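Glutaryl-CoA dehydrogenase (Mycobacterium smegmatis, PDB 3SF6) belongs to the acyl-CoA dehydrogenase family of flavoproteins and holds dihydroflavine-adenine dinucleotide in a four-chain assembly. Local coordinates at residues A28-E33 with L321-D326; V92-A97 with A261-V266. All coordinates share one frame; numbering follows the deposited sequence.

Interaction 1. Residues A28-E33 with L321-D326; sequences AVLSAE and LGRQKD. With SO4 (sulfate ion), chain S.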
loop_
_atom_site.group_PDB
_atom_site.type_symbol
_atom_site.label_atom_id
_atom_site.label_comp_id
_atom_site.label_asym_id
_atom_site.label_seq_id
_atom_site.Cartn_x
_atom_site.Cartn_y
_atom_site.Cartn_z
ATOM N N ALA A 28 -13.113 -28.175 -6.656
ATOM C CA ALA A 28 -12.673 -29.333 -5.925
ATOM C C ALA A 28 -12.870 -29.225 -4.413
ATOM O O ALA A 28 -12.876 -30.251 -3.717
ATOM C CB ALA A 28 -11.177 -29.674 -6.282
ATOM N N VAL A 29 -13.066 -28.016 -3.885
ATOM C CA VAL A 29 -13.372 -27.876 -2.463
ATOM C C VAL A 29 -14.841 -27.609 -2.111
ATOM O O VAL A 29 -15.163 -27.314 -0.950
ATOM C CB VAL A 29 -12.467 -26.850 -1.789
ATOM C CG1 VAL A 29 -10.963 -27.409 -1.782
ATOM C CG2 VAL A 29 -12.636 -25.509 -2.434
ATOM N N LEU A 30 -15.708 -27.762 -3.113
ATOM C CA LEU A 30 -17.163 -27.686 -2.967
ATOM C C LEU A 30 -17.782 -29.043 -3.227
ATOM O O LEU A 30 -17.154 -29.923 -3.854
ATOM C CB LEU A 30 -17.743 -26.679 -3.950
ATOM C CG LEU A 30 -17.162 -25.259 -3.856
ATOM C CD1 LEU A 30 -17.785 -24.398 -4.955
ATOM C CD2 LEU A 30 -17.401 -24.639 -2.488
ATOM N N SER A 31 -18.992 -29.235 -2.718
ATOM C CA SER A 31 -19.766 -30.433 -3.001
ATOM C C SER A 31 -20.569 -30.259 -4.283
ATOM O O SER A 31 -20.801 -29.126 -4.744
ATOM C CB SER A 31 -20.700 -30.732 -1.850
ATOM O OG SER A 31 -21.732 -29.793 -1.779
ATOM N N ALA A 32 -21.068 -31.379 -4.803
ATOM C CA ALA A 32 -21.938 -31.348 -5.992
ATOM C C ALA A 32 -23.221 -30.553 -5.689
ATOM O O ALA A 32 -23.696 -29.802 -6.549
ATOM C CB ALA A 32 -22.264 -32.784 -6.444
ATOM N N GLU A 33 -23.765 -30.689 -4.470
ATOM C CA GLU A 33 -24.955 -29.938 -4.062
ATOM C C GLU A 33 -24.701 -28.445 -4.062
ATOM O O GLU A 33 -25.552 -27.646 -4.445
ATOM C CB GLU A 33 -25.416 -30.381 -2.663
ATOM C CG GLU A 33 -25.975 -31.799 -2.616
ATOM C CD GLU A 33 -24.949 -32.929 -2.512
ATOM O OE1 GLU A 33 -23.697 -32.725 -2.493
ATOM O OE2 GLU A 33 -25.441 -34.102 -2.419
ATOM N N LEU A 321 -14.989 -19.633 6.668
ATOM C CA LEU A 321 -15.996 -19.079 7.573
ATOM C C LEU A 321 -17.341 -19.789 7.386
ATOM O O LEU A 321 -18.052 -20.055 8.358
ATOM C CB LEU A 321 -16.148 -17.569 7.382
ATOM C CG LEU A 321 -14.939 -16.707 7.734
ATOM C CD1 LEU A 321 -15.109 -15.261 7.132
ATOM C CD2 LEU A 321 -14.623 -16.693 9.278
ATOM N N GLY A 322 -17.710 -20.068 6.140
ATOM C CA GLY A 322 -18.933 -20.805 5.885
ATOM C C GLY A 322 -18.916 -22.210 6.445
ATOM O O GLY A 322 -19.908 -22.676 7.010
ATOM N N ARG A 323 -17.788 -22.903 6.288
ATOM C CA ARG A 323 -17.666 -24.240 6.885
ATOM C C ARG A 323 -17.799 -24.150 8.410
ATOM O O ARG A 323 -18.426 -25.010 9.012
ATOM C CB ARG A 323 -16.368 -24.925 6.483
ATOM C CG ARG A 323 -16.268 -25.166 4.944
ATOM C CD ARG A 323 -16.796 -26.480 4.546
ATOM N NE ARG A 323 -16.712 -26.694 3.087
ATOM C CZ ARG A 323 -17.751 -26.826 2.254
ATOM N NH1 ARG A 323 -18.990 -26.835 2.684
ATOM N NH2 ARG A 323 -17.519 -26.994 0.945
ATOM N N GLN A 324 -17.220 -23.117 9.033
ATOM C CA GLN A 324 -17.353 -22.935 10.473
ATOM C C GLN A 324 -18.815 -22.686 10.857
ATOM O O GLN A 324 -19.319 -23.230 11.849
ATOM C CB GLN A 324 -16.481 -21.776 10.975
ATOM C CG GLN A 324 -14.969 -22.043 10.959
ATOM C CD GLN A 324 -14.161 -20.819 11.413
ATOM O OE1 GLN A 324 -14.363 -19.675 10.949
ATOM N NE2 GLN A 324 -13.230 -21.055 12.310
ATOM N N LYS A 325 -19.482 -21.848 10.065
ATOM C CA LYS A 325 -20.877 -21.496 10.329
ATOM C C LYS A 325 -21.777 -22.736 10.291
ATOM O O LYS A 325 -22.649 -22.888 11.153
ATOM C CB LYS A 325 -21.343 -20.411 9.365
ATOM C CG LYS A 325 -22.728 -19.761 9.659
ATOM C CD LYS A 325 -22.926 -18.480 8.844
ATOM C CE LYS A 325 -24.397 -17.958 8.871
ATOM N NZ LYS A 325 -24.748 -17.444 10.137
ATOM N N ASP A 326 -21.556 -23.624 9.316
ATOM C CA ASP A 326 -22.338 -24.851 9.208
ATOM C C ASP A 326 -22.048 -25.800 10.360
ATOM O O ASP A 326 -22.930 -26.543 10.807
ATOM C CB ASP A 326 -22.105 -25.521 7.838
ATOM C CG ASP A 326 -22.875 -24.820 6.719
ATOM O OD1 ASP A 326 -24.047 -24.411 6.949
ATOM O OD2 ASP A 326 -22.294 -24.725 5.616
HETATM S S SO4 S . -18.788 -34.245 -4.503
HETATM O O1 SO4 S . -17.835 -35.051 -3.724
HETATM O O2 SO4 S . -19.999 -33.858 -3.756
HETATM O O3 SO4 S . -19.332 -35.334 -5.372
HETATM O O4 SO4 S . -18.053 -33.203 -5.319
HETATM O O HOH W 1 -14.249 -27.058 1.636
#
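Arg-323 reaches from helix 298-327 to the backbone of the loop ahead of helix 32-49, where its NH2 donates to the carbonyl oxygen of Val-29 at 3.0 Å. The acceptor lies almost exactly in the guanidinium plane, and the N-H meets a lone pair of the carbonyl at an N-H...O angle of 152°. The chain bends at chi2 (-91°), and a second turn at chi4 brings the guanidinium edge round to the carbonyl. Water 1 closes the arrangement: it gives a hydrogen bond to Val-29 O and accepts one from Arg-323 NE at 2.9 Å, so one carbonyl is gripped twice along the same guanidinium edge. The side chain of Leu-30 crosses that of Arg-323 at about a right angle, its CD2 lying 4.2 Å from NH2. Arg-323 NH1 forms a salt bridge with Glu-34. Ser-31 occupies the N-cap of helix 32-49, and at this helix start Ala-32 N donates to O2 of a sulfate ion at 2.9 Å; Arg-35 also binds the sulfate. With carbonyl, water and carboxylate sharing its nitrogens, the guanidinium is probably held in one orientation, its polar bonds tying helix 298-327 to the start of helix 32-49.

Interaction 2. Residues V92-A97 with A261-V266; sequences VAYGLA and ARFGIV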
loop_
_atom_site.group_PDB
_atom_site.type_symbol
_atom_site.label_atom_id
_atom_site.label_comp_id
_atom_site.label_asym_id
_atom_site.label_seq_id
_atom_site.Cartn_x
_atom_site.Cartn_y
_atom_site.Cartn_z
ATOM N N VAL A 92 -22.582 -22.394 3.380
ATOM C CA VAL A 92 -21.725 -22.361 2.191
ATOM C C VAL A 92 -22.549 -22.175 0.903
ATOM O O VAL A 92 -22.181 -21.371 0.035
ATOM C CB VAL A 92 -20.810 -23.586 2.140
ATOM C CG1 VAL A 92 -20.049 -23.677 0.776
ATOM C CG2 VAL A 92 -19.769 -23.518 3.313
ATOM N N ALA A 93 -23.651 -22.915 0.763
ATOM C CA ALA A 93 -24.466 -22.770 -0.477
ATOM C C ALA A 93 -25.067 -21.360 -0.587
ATOM O O ALA A 93 -25.080 -20.738 -1.672
ATOM C CB ALA A 93 -25.567 -23.825 -0.517
ATOM N N TYR A 94 -25.544 -20.832 0.531
ATOM C CA TYR A 94 -26.049 -19.472 0.595
ATOM C C TYR A 94 -24.984 -18.465 0.202
ATOM O O TYR A 94 -25.220 -17.562 -0.576
ATOM C CB TYR A 94 -26.557 -19.171 2.020
ATOM C CG TYR A 94 -26.875 -17.711 2.279
ATOM C CD1 TYR A 94 -27.831 -17.054 1.553
ATOM C CD2 TYR A 94 -26.159 -16.978 3.235
ATOM C CE1 TYR A 94 -28.098 -15.681 1.782
ATOM C CE2 TYR A 94 -26.443 -15.617 3.490
ATOM C CZ TYR A 94 -27.394 -14.987 2.747
ATOM O OH TYR A 94 -27.702 -13.655 2.996
ATOM N N GLY A 95 -23.782 -18.654 0.723
ATOM C CA GLY A 95 -22.657 -17.804 0.362
ATOM C C GLY A 95 -22.406 -17.816 -1.118
ATOM O O GLY A 95 -22.248 -16.783 -1.726
ATOM N N LEU A 96 -22.374 -19.000 -1.710
ATOM C CA LEU A 96 -22.133 -19.108 -3.147
ATOM C C LEU A 96 -23.231 -18.409 -3.937
ATOM O O LEU A 96 -22.972 -17.782 -4.976
ATOM C CB LEU A 96 -21.977 -20.568 -3.601
ATOM C CG LEU A 96 -20.781 -21.317 -3.027
ATOM C CD1 LEU A 96 -20.954 -22.871 -3.303
ATOM C CD2 LEU A 96 -19.445 -20.849 -3.531
ATOM N N ALA A 97 -24.475 -18.533 -3.470
ATOM C CA ALA A 97 -25.594 -17.811 -4.088
ATOM C C ALA A 97 -25.382 -16.308 -4.058
ATOM O O ALA A 97 -25.613 -15.634 -5.081
ATOM C CB ALA A 97 -26.913 -18.191 -3.420
ATOM N N ALA A 261 -26.451 -11.028 7.870
ATOM C CA ALA A 261 -26.272 -10.324 6.601
ATOM C C ALA A 261 -24.808 -10.162 6.189
ATOM O O ALA A 261 -24.433 -10.356 5.013
ATOM C CB ALA A 261 -26.964 -8.991 6.636
ATOM N N ARG A 262 -23.959 -9.820 7.163
ATOM C CA ARG A 262 -22.514 -9.684 6.937
ATOM C C ARG A 262 -21.912 -10.907 6.338
ATOM O O ARG A 262 -21.064 -10.831 5.444
ATOM C CB ARG A 262 -21.798 -9.308 8.242
ATOM C CG ARG A 262 -22.141 -7.892 8.714
ATOM C CD ARG A 262 -21.748 -7.685 10.176
ATOM N NE ARG A 262 -21.884 -6.304 10.607
ATOM C CZ ARG A 262 -21.833 -5.898 11.875
ATOM N NH1 ARG A 262 -21.594 -6.774 12.853
ATOM N NH2 ARG A 262 -22.002 -4.611 12.154
ATOM N N PHE A 263 -22.336 -12.082 6.820
ATOM C CA PHE A 263 -21.857 -13.351 6.263
ATOM C C PHE A 263 -22.114 -13.468 4.775
ATOM O O PHE A 263 -21.243 -13.869 3.991
ATOM C CB PHE A 263 -22.458 -14.554 7.019
ATOM C CG PHE A 263 -22.086 -15.853 6.399
ATOM C CD1 PHE A 263 -20.850 -16.394 6.631
ATOM C CD2 PHE A 263 -22.931 -16.480 5.513
ATOM C CE1 PHE A 263 -20.442 -17.587 5.969
ATOM C CE2 PHE A 263 -22.545 -17.616 4.837
ATOM C CZ PHE A 263 -21.324 -18.191 5.081
ATOM N N GLY A 264 -23.316 -13.087 4.348
ATOM C CA GLY A 264 -23.626 -13.145 2.934
ATOM C C GLY A 264 -22.725 -12.175 2.151
ATOM O O GLY A 264 -22.280 -12.511 1.061
ATOM N N ILE A 265 -22.416 -11.021 2.715
ATOM C CA ILE A 265 -21.534 -10.017 2.075
ATOM C C ILE A 265 -20.100 -10.512 1.944
ATOM O O ILE A 265 -19.421 -10.185 0.958
ATOM C CB ILE A 265 -21.603 -8.688 2.849
ATOM C CG1 ILE A 265 -22.938 -8.016 2.575
ATOM C CG2 ILE A 265 -20.457 -7.748 2.480
ATOM C CD1 ILE A 265 -23.339 -7.068 3.653
ATOM N N VAL A 266 -19.645 -11.290 2.916
ATOM C CA VAL A 266 -18.316 -11.909 2.841
ATOM C C VAL A 266 -18.115 -12.651 1.509
ATOM O O VAL A 266 -17.075 -12.510 0.847
ATOM C CB VAL A 266 -18.094 -12.836 4.036
ATOM C CG1 VAL A 266 -16.788 -13.640 3.847
ATOM C CG2 VAL A 266 -18.021 -12.003 5.356
HETATM O O HOH W 2 -26.374 -11.113 2.979
#
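Tyr-94 and Phe-263 meet edge to edge between helices 91-104 and 252-286, their side chains sliding past each other in opposite directions. CD2 of Tyr-94 lies 4.0 Å from CD2 of Phe-263, and each of these atoms sits near the plane of the other ring, so the rings touch along their rims without stacking. Both rings leave their helices with CG anti to the backbone N (chi1 169° for Tyr-94, 175° for Phe-263), which carries each toward the facing helix. Farther along its ring, Tyr-94 brings CE2 to 3.8 Å from the CA of Gly-264. Having no side chain, this glycine lets the tyrosine ring and hydroxyl lie against its CA. On the facing helix, the backbone N of Gly-95 lies 4.4 Å from Phe-263 CE2.

The CA atoms of Gly-95 and Gly-264, 5.4 Å apart, are the nearest pair of CA atoms between the segments, and the short helix axes approach to 8.5 Å at a signed crossing angle of -61°. The phenol oxygen is joined to the second helix through water 2, which lies 2.9 Å from Tyr-94 OH and donates to the carbonyl oxygen of Ala-261. Around this first shell, Ser-117 of helix 106-126 packs against both Tyr-94 and Ala-261, while Phe-263 meets the ring of Phe-267 and takes part in a cation-pi interaction with Lys-325. The contact thus packs the N-terminal and C-terminal helical domains of the acyl-CoA dehydrogenase fold together in the interior: the bare CA of Gly-264 against the tyrosine ring is consistent with the close approach of the helices, and the bridging water gives the buried phenol hydroxyl a polar partner.

Both interactions join early helices of the chain to much later ones, but at different depths. Interaction 2 is fully buried, about 9 Å from the centre of the chain, and relies on aromatic rims and glycines; interaction 1 lies about 20 Å out, is only partly buried, and relies on a charged side chain, a backbone carbonyl and water. The centres of interactions 1 and 2 are about 11 Å apart, and the two touch directly. Gly-322 packs on both Val-92 and Phe-263, and Asp-326 OD2 makes a probable hydrogen bond to Val-92 N at 3.2 Å near the start of helix 91-104. Helix 298-327 therefore connects the polar outer contact with the apolar inner one.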